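Local structure of split-Soret cytochrome c (Desulfovibrio desulfuricans, 1H21) at residues Lys40-Gly45 / Pro68-Glu73; Ser51-Met56 / Phe96-Gly101; Tyr116-Leu121 / Ser198-Gln203. The protein is a dimeric cytochrome c with two hemes and one iron-sulfur cluster, probably [2Fe-2S], per subunit, and may take part in sulfate reduction. All coordinates share one frame; numbering follows the deposited sequence.

Contact 1: residues Lys40-Gly45 / Pro68-Glu73; sequences KGFGCG and PFAMLE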
# COMPACT_ATOMS: atom_id res chain seq x y z
N LYS A 40 -16.59 -9.49 -9.45
CA LYS A 40 -16.65 -8.18 -10.09
C LYS A 40 -15.24 -7.66 -10.45
O LYS A 40 -15.05 -6.46 -10.75
CB LYS A 40 -17.38 -7.20 -9.17
CG LYS A 40 -18.87 -7.49 -8.98
CD LYS A 40 -19.48 -6.35 -8.22
CE LYS A 40 -20.99 -6.47 -8.12
NZ LYS A 40 -21.57 -5.26 -7.42
N GLY A 41 -14.29 -8.58 -10.49
CA GLY A 41 -12.91 -8.26 -10.80
C GLY A 41 -12.28 -7.36 -9.76
O GLY A 41 -11.33 -6.64 -10.10
N PHE A 42 -12.76 -7.42 -8.52
CA PHE A 42 -12.26 -6.58 -7.43
C PHE A 42 -10.80 -6.80 -7.02
O PHE A 42 -10.14 -5.87 -6.57
CB PHE A 42 -13.20 -6.62 -6.23
CG PHE A 42 -14.50 -5.85 -6.43
CD1 PHE A 42 -14.70 -5.04 -7.54
CD2 PHE A 42 -15.54 -5.96 -5.49
CE1 PHE A 42 -15.91 -4.35 -7.73
CE2 PHE A 42 -16.75 -5.28 -5.67
CZ PHE A 42 -16.94 -4.47 -6.79
N GLY A 43 -10.32 -8.04 -7.12
CA GLY A 43 -8.91 -8.29 -6.85
C GLY A 43 -8.35 -8.73 -5.51
O GLY A 43 -9.08 -9.01 -4.56
N CYS A 44 -7.01 -8.75 -5.46
CA CYS A 44 -6.23 -9.20 -4.31
C CYS A 44 -6.62 -8.59 -2.99
O CYS A 44 -6.81 -9.30 -2.02
CB CYS A 44 -4.70 -9.06 -4.52
SG CYS A 44 -4.08 -8.28 -6.02
N GLY A 45 -6.73 -7.27 -2.93
CA GLY A 45 -7.07 -6.64 -1.67
C GLY A 45 -8.48 -6.96 -1.21
O GLY A 45 -8.72 -7.28 -0.04
N PRO A 68 -17.57 -0.94 3.98
CA PRO A 68 -17.68 -0.71 2.53
C PRO A 68 -16.58 -1.54 1.82
O PRO A 68 -15.58 -0.99 1.35
CB PRO A 68 -17.46 0.80 2.40
CG PRO A 68 -16.58 1.14 3.58
CD PRO A 68 -17.12 0.28 4.69
N PHE A 69 -16.79 -2.85 1.72
CA PHE A 69 -15.79 -3.77 1.16
C PHE A 69 -15.11 -3.44 -0.15
O PHE A 69 -13.89 -3.58 -0.26
CB PHE A 69 -16.34 -5.20 1.11
CG PHE A 69 -16.74 -5.75 2.44
CD1 PHE A 69 -18.08 -5.86 2.79
CD2 PHE A 69 -15.78 -6.07 3.38
CE1 PHE A 69 -18.45 -6.29 4.04
CE2 PHE A 69 -16.15 -6.50 4.65
CZ PHE A 69 -17.48 -6.61 4.98
N ALA A 70 -15.88 -3.00 -1.13
CA ALA A 70 -15.31 -2.67 -2.43
C ALA A 70 -14.24 -1.59 -2.35
O ALA A 70 -13.48 -1.42 -3.30
CB ALA A 70 -16.37 -2.29 -3.39
N MET A 71 -14.14 -0.89 -1.22
CA MET A 71 -13.12 0.14 -1.07
C MET A 71 -11.76 -0.52 -1.31
O MET A 71 -10.83 0.13 -1.81
CB MET A 71 -13.14 0.77 0.33
CG MET A 71 -12.08 1.87 0.53
SD MET A 71 -11.90 2.50 2.23
CE MET A 71 -10.50 1.61 2.81
N LEU A 72 -11.67 -1.81 -1.00
CA LEU A 72 -10.42 -2.53 -1.18
C LEU A 72 -10.08 -2.85 -2.62
O LEU A 72 -9.03 -3.41 -2.90
CB LEU A 72 -10.32 -3.75 -0.28
CG LEU A 72 -9.96 -3.17 1.08
CD1 LEU A 72 -11.14 -3.29 2.00
CD2 LEU A 72 -8.73 -3.84 1.65
N GLU A 73 -10.95 -2.45 -3.54
CA GLU A 73 -10.66 -2.64 -4.97
C GLU A 73 -9.47 -1.71 -5.27
O GLU A 73 -8.65 -1.97 -6.15
CB GLU A 73 -11.88 -2.25 -5.83
CG GLU A 73 -11.68 -2.47 -7.33
CD GLU A 73 -12.69 -1.70 -8.17
OE1 GLU A 73 -12.88 -0.49 -7.90
OE2 GLU A 73 -13.27 -2.29 -9.11
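The backbones come closest at Phe42 and Glu73, 4.9 Å from Phe42 CA to Glu73 CA, and stay near at Gly45 and Leu72, with 5.3 Å between Gly45 CA and Leu72 CA. The segment 40-45 is a loop that turns into a helix, with Gly43 as its N-cap, whereas 68-73 is mostly a 3-10 turn, tightened by i to i+3 bonds such as Glu73 N to Ala70 O (2.7 Å). Having no side chain, Gly45 can turn bare backbone to the turn, and Leu72 CB rests 3.8 Å from Gly45 C, with the CD2 methyl alongside the Gly45 carbonyl.

The other half of the contact is built on the Phe42 ring. One of its corners, CE2, meets the methyl group Ala70 CB at 3.8 Å, while the opposite flank, at CD1, lies 3.5 Å from Glu73 OE2. Ring and carboxylate planes are nearly perpendicular, 81° apart. Glu73 reaches this flank because its CG stands anti to the backbone N (chi1 -178°) and the chain runs on extended. The acid's main partner lies elsewhere: OE2 forms a salt bridge with Arg102 of the second subunit, whose NH1 also hydrogen-bonds Lys40 O, so one arginine ties both segments to the dimer partner. On one face of the Phe42 ring, Lys40 CB sits toward the rim.

Cys44, probably a ligand of the iron-sulfur cluster, points away from the turn, leaving this contact on another side of the helix start. Phe46 of helix 44-60 meets Phe42 edge-to-face, and Phe69 and Leu72 rest on Phe49 of the same helix; the 3-10 turn thus packs along the first turns of helix 44-60, in the connection leading to helix 87-99.

Contact 2: residues Ser51-Met56 / Phe96-Gly101; sequences SIVGLM and FSLFWG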
# COMPACT_ATOMS: atom_id res chain seq x y z
N SER A 51 -12.30 -12.03 3.02
CA SER A 51 -12.21 -13.35 3.63
C SER A 51 -12.01 -13.27 5.15
O SER A 51 -12.24 -14.24 5.87
CB SER A 51 -11.11 -14.20 2.98
OG SER A 51 -9.82 -13.80 3.36
N ILE A 52 -11.65 -12.10 5.65
CA ILE A 52 -11.42 -11.94 7.08
C ILE A 52 -12.56 -11.19 7.76
O ILE A 52 -13.26 -11.75 8.61
CB ILE A 52 -10.06 -11.26 7.34
CG1 ILE A 52 -8.94 -12.27 7.06
CG2 ILE A 52 -10.00 -10.68 8.74
CD1 ILE A 52 -7.55 -11.77 7.31
N VAL A 53 -12.78 -9.95 7.36
CA VAL A 53 -13.82 -9.12 7.95
C VAL A 53 -15.16 -9.44 7.31
O VAL A 53 -16.21 -9.31 7.95
CB VAL A 53 -13.49 -7.63 7.78
CG1 VAL A 53 -14.59 -6.75 8.35
CG2 VAL A 53 -12.15 -7.32 8.46
N GLY A 54 -15.13 -9.88 6.06
CA GLY A 54 -16.36 -10.23 5.37
C GLY A 54 -16.99 -11.48 5.97
O GLY A 54 -18.21 -11.54 6.16
N LEU A 55 -16.16 -12.48 6.27
CA LEU A 55 -16.66 -13.70 6.88
C LEU A 55 -17.09 -13.46 8.32
O LEU A 55 -18.04 -14.07 8.79
CB LEU A 55 -15.64 -14.83 6.79
CG LEU A 55 -15.35 -15.31 5.37
CD1 LEU A 55 -14.58 -16.58 5.47
CD2 LEU A 55 -16.64 -15.53 4.58
N MET A 56 -16.41 -12.57 9.03
CA MET A 56 -16.82 -12.23 10.40
C MET A 56 -18.20 -11.54 10.34
O MET A 56 -19.01 -11.67 11.25
CB MET A 56 -15.81 -11.31 11.09
CG MET A 56 -14.51 -11.97 11.46
SD MET A 56 -13.62 -10.95 12.61
CE MET A 56 -11.99 -11.76 12.59
N PHE A 96 -5.95 -6.27 10.76
CA PHE A 96 -5.35 -6.28 12.09
C PHE A 96 -5.58 -4.96 12.80
O PHE A 96 -5.70 -4.92 14.04
CB PHE A 96 -3.84 -6.54 12.03
CG PHE A 96 -3.46 -7.78 11.30
CD1 PHE A 96 -4.42 -8.71 10.89
CD2 PHE A 96 -2.11 -8.01 11.01
CE1 PHE A 96 -4.06 -9.86 10.23
CE2 PHE A 96 -1.73 -9.17 10.34
CZ PHE A 96 -2.71 -10.10 9.95
N SER A 97 -5.66 -3.88 12.02
CA SER A 97 -5.84 -2.58 12.62
C SER A 97 -7.26 -2.27 13.06
O SER A 97 -7.51 -1.22 13.66
CB SER A 97 -5.24 -1.48 11.76
OG SER A 97 -3.81 -1.58 11.82
N LEU A 98 -8.16 -3.23 12.81
CA LEU A 98 -9.55 -3.11 13.24
C LEU A 98 -9.68 -3.58 14.69
O LEU A 98 -10.64 -3.22 15.40
CB LEU A 98 -10.44 -3.97 12.36
CG LEU A 98 -10.53 -3.45 10.93
CD1 LEU A 98 -11.32 -4.44 10.10
CD2 LEU A 98 -11.18 -2.05 10.88
N PHE A 99 -8.69 -4.35 15.13
CA PHE A 99 -8.68 -4.92 16.45
C PHE A 99 -7.53 -4.47 17.36
O PHE A 99 -7.72 -4.27 18.57
CB PHE A 99 -8.69 -6.44 16.34
CG PHE A 99 -9.64 -6.97 15.29
CD1 PHE A 99 -9.15 -7.40 14.06
CD2 PHE A 99 -11.01 -7.00 15.51
CE1 PHE A 99 -10.02 -7.86 13.05
CE2 PHE A 99 -11.89 -7.46 14.52
CZ PHE A 99 -11.39 -7.89 13.28
N TRP A 100 -6.33 -4.31 16.79
CA TRP A 100 -5.17 -3.93 17.59
C TRP A 100 -4.46 -2.68 17.09
O TRP A 100 -4.57 -2.31 15.94
CB TRP A 100 -4.17 -5.08 17.62
CG TRP A 100 -4.74 -6.33 18.15
CD1 TRP A 100 -4.90 -6.66 19.46
CD2 TRP A 100 -5.29 -7.43 17.39
NE1 TRP A 100 -5.53 -7.88 19.57
CE2 TRP A 100 -5.78 -8.38 18.32
CE3 TRP A 100 -5.42 -7.70 16.02
CZ2 TRP A 100 -6.40 -9.59 17.93
CZ3 TRP A 100 -6.04 -8.90 15.62
CH2 TRP A 100 -6.52 -9.83 16.58
N GLY A 101 -3.69 -2.05 17.97
CA GLY A 101 -2.96 -0.87 17.57
C GLY A 101 -1.53 -1.14 17.14
O GLY A 101 -1.01 -2.25 17.29
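Val53 and Leu98 meet tip to tip where helix 44-60 passes the end of helix 87-99. Their branches Val53 CG2 and Leu98 CD1 are 3.4 Å apart, the closest approach of the contact, shorter than usual for methyl groups and perhaps partly a matter of coordinate error. Val53 CG2 stands anti to its own carbonyl carbon, the other methyl, CG1, being anti to the backbone N (chi1 178°), and this rotation turns CG2 to the leucine. The backbones themselves stay well apart, with 9.1 Å from Val53 CA to Leu98 CA, so the two segments meet through their side chains.

One turn along helix 44-60, at Met56, the fit is looser. Met56 and Phe99 arrive from opposite directions, and the sulfur Met56 SD touches the far corner of the ring, 3.8 Å from Phe99 CZ. Measured to the centroid of the Phe99 ring, the sulfur is 5.0 Å away and 61° off the ring normal, an oblique Met-aromatic contact. Over the centre of one ring face lies CB of the neighbouring Leu98. Beyond Phe99 the chain leaves its weakly bonded helix, and Trp100 and Gly101 are partly exposed; Trp100 turns to Val105 and makes a cation-pi contact with Lys189 instead.

From outside, Trp19 packs on Val53, Leu98 and Phe99 alike, while Met71 of the second subunit lies against Leu98. Methyl groups, a thioether and an aromatic ring make up the touching surface, so cohesion here probably rests on dispersion and burial from water, and the sulfur-ring contact adds a weak preference of orientation.

Contact 3: residues Tyr116-Leu121 / Ser198-Gln203; sequences YEVTKL and STFPMQ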
# COMPACT_ATOMS: atom_id res chain seq x y z
N TYR A 116 5.95 -13.96 3.34
CA TYR A 116 5.70 -13.75 1.92
C TYR A 116 6.99 -13.66 1.10
O TYR A 116 7.09 -14.29 0.04
CB TYR A 116 4.84 -12.51 1.68
CG TYR A 116 4.45 -12.34 0.23
CD1 TYR A 116 3.32 -12.95 -0.29
CD2 TYR A 116 5.24 -11.59 -0.64
CE1 TYR A 116 2.99 -12.83 -1.63
CE2 TYR A 116 4.92 -11.45 -1.97
CZ TYR A 116 3.79 -12.08 -2.47
OH TYR A 116 3.47 -11.97 -3.81
N GLU A 117 7.96 -12.89 1.58
CA GLU A 117 9.22 -12.75 0.86
C GLU A 117 9.96 -14.08 0.60
O GLU A 117 10.52 -14.27 -0.49
CB GLU A 117 10.17 -11.83 1.61
CG GLU A 117 9.74 -10.37 1.81
CD GLU A 117 10.81 -9.56 2.54
OE1 GLU A 117 11.61 -10.16 3.30
OE2 GLU A 117 10.90 -8.34 2.33
N VAL A 118 9.97 -14.98 1.58
CA VAL A 118 10.71 -16.23 1.45
C VAL A 118 9.99 -17.49 0.99
O VAL A 118 10.62 -18.38 0.42
CB VAL A 118 11.48 -16.57 2.73
CG1 VAL A 118 12.47 -15.48 3.04
CG2 VAL A 118 10.52 -16.78 3.91
N THR A 119 8.69 -17.59 1.27
CA THR A 119 7.93 -18.78 0.89
C THR A 119 7.73 -18.90 -0.61
O THR A 119 7.50 -17.90 -1.30
CB THR A 119 6.57 -18.80 1.64
OG1 THR A 119 6.81 -18.85 3.05
CG2 THR A 119 5.74 -20.01 1.27
N LYS A 120 7.88 -20.11 -1.13
CA LYS A 120 7.66 -20.37 -2.55
C LYS A 120 6.16 -20.48 -2.67
O LYS A 120 5.55 -21.32 -2.02
CB LYS A 120 8.30 -21.68 -2.99
CG LYS A 120 9.80 -21.70 -2.88
CD LYS A 120 10.33 -22.81 -3.75
CE LYS A 120 11.82 -22.89 -3.62
NZ LYS A 120 12.41 -23.64 -4.77
N LEU A 121 5.57 -19.59 -3.46
CA LEU A 121 4.12 -19.53 -3.66
C LEU A 121 3.81 -19.50 -5.17
O LEU A 121 4.72 -19.32 -6.00
CB LEU A 121 3.57 -18.25 -2.99
CG LEU A 121 3.94 -18.01 -1.52
CD1 LEU A 121 3.81 -16.54 -1.18
CD2 LEU A 121 3.08 -18.87 -0.60
N SER A 198 6.63 -12.75 16.44
CA SER A 198 6.75 -13.20 15.07
C SER A 198 7.64 -14.45 15.03
O SER A 198 8.67 -14.52 15.72
CB SER A 198 7.37 -12.08 14.22
OG SER A 198 7.58 -12.52 12.88
N THR A 199 7.26 -15.43 14.22
CA THR A 199 8.04 -16.66 14.09
C THR A 199 9.12 -16.51 13.01
O THR A 199 9.94 -17.40 12.81
CB THR A 199 7.14 -17.83 13.74
OG1 THR A 199 6.51 -17.56 12.48
CG2 THR A 199 6.08 -18.01 14.78
N PHE A 200 9.07 -15.41 12.26
CA PHE A 200 10.07 -15.15 11.24
C PHE A 200 11.01 -14.06 11.72
O PHE A 200 10.62 -12.90 11.89
CB PHE A 200 9.42 -14.71 9.94
CG PHE A 200 8.93 -15.84 9.10
CD1 PHE A 200 7.73 -16.47 9.39
CD2 PHE A 200 9.64 -16.23 7.98
CE1 PHE A 200 7.24 -17.47 8.57
CE2 PHE A 200 9.15 -17.24 7.15
CZ PHE A 200 7.95 -17.86 7.45
N PRO A 201 12.28 -14.42 11.95
CA PRO A 201 13.28 -13.47 12.42
C PRO A 201 13.53 -12.33 11.41
O PRO A 201 13.08 -12.40 10.25
CB PRO A 201 14.52 -14.36 12.59
CG PRO A 201 14.32 -15.43 11.53
CD PRO A 201 12.87 -15.74 11.66
N MET A 202 14.22 -11.29 11.85
CA MET A 202 14.51 -10.19 10.95
C MET A 202 15.39 -10.71 9.79
O MET A 202 16.16 -11.67 9.96
CB MET A 202 15.23 -9.05 11.69
CG MET A 202 15.67 -7.90 10.80
SD MET A 202 16.10 -6.43 11.68
CE MET A 202 14.44 -5.77 11.99
N GLN A 203 15.24 -10.07 8.62
CA GLN A 203 16.02 -10.44 7.45
C GLN A 203 17.49 -10.13 7.67
O GLN A 203 17.85 -9.17 8.35
CB GLN A 203 15.52 -9.71 6.19
CG GLN A 203 14.06 -9.90 5.86
CD GLN A 203 13.23 -8.72 6.30
OE1 GLN A 203 13.38 -8.23 7.40
NE2 GLN A 203 12.36 -8.25 5.45
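Glu117, near the end of helix 102-118, accepts the polar bond of this contact, from the side-chain amide of Gln203. Gln203 NE2 reaches Glu117 OE1 over 3.0 Å, with an N-H...O angle of 152°; it comes to the syn side of that oxygen but 32° out of the carboxylate plane. The two side chains cross at about a right angle. The bend of Gln203 at chi2 (100°) swings the amide so that NE2 faces the carboxylate, while CG, placed by chi1, is 3.6 Å from Glu117 OE1. Both groups have further partners in the same chain, just before the heme-attaching Cys229: Gln203 NE2 also bonds Ile226 O, and Glu117 OE2 takes the backbone N-H of Asp228.

The apolar share is one small patch nearer solvent. Val118 and Phe200 lie side by side, pointing opposite ways, and Val118 CG2 comes obliquely to Phe200 CE2 at 3.5 Å.

Within the loop, Ser198 OG donates to Phe200 O at 3.2 Å, a carbonyl that Arg114 of helix 102-118 also holds.

Gln203 is the N-cap of helix 204-213, which carries Cys209, Cys212 and His213 of heme 1, and its side chain is about 7 Å from that of Cys229, a covalent attachment point of heme 2. The arrangement is therefore a second-shell polar network joining the end of helix 102-118 to the region of the two c-type Cys-X-X-Cys-His heme motifs.

All three contacts belong to a subunit built of helices and loops, without strands. Contacts 1 and 2 share helix 44-60, and their centres are 15 Å apart. They touch through Phe69, whose CE2 is 3.8 Å from Gly54 CA, and their segments alternate along the chain: 40-45, 51-56, 68-73, 96-101. Contact 3 follows both in sequence; its centre is about 26 Å from that of contact 1, across the middle of the chain, and about 22 Å from that of contact 2. Consecutive helices 87-99 and 102-118 lead from contact 2 to contact 3. Each contact also touches the second subunit, which thus reaches both the helix 44-60 side and the heme side of the chain.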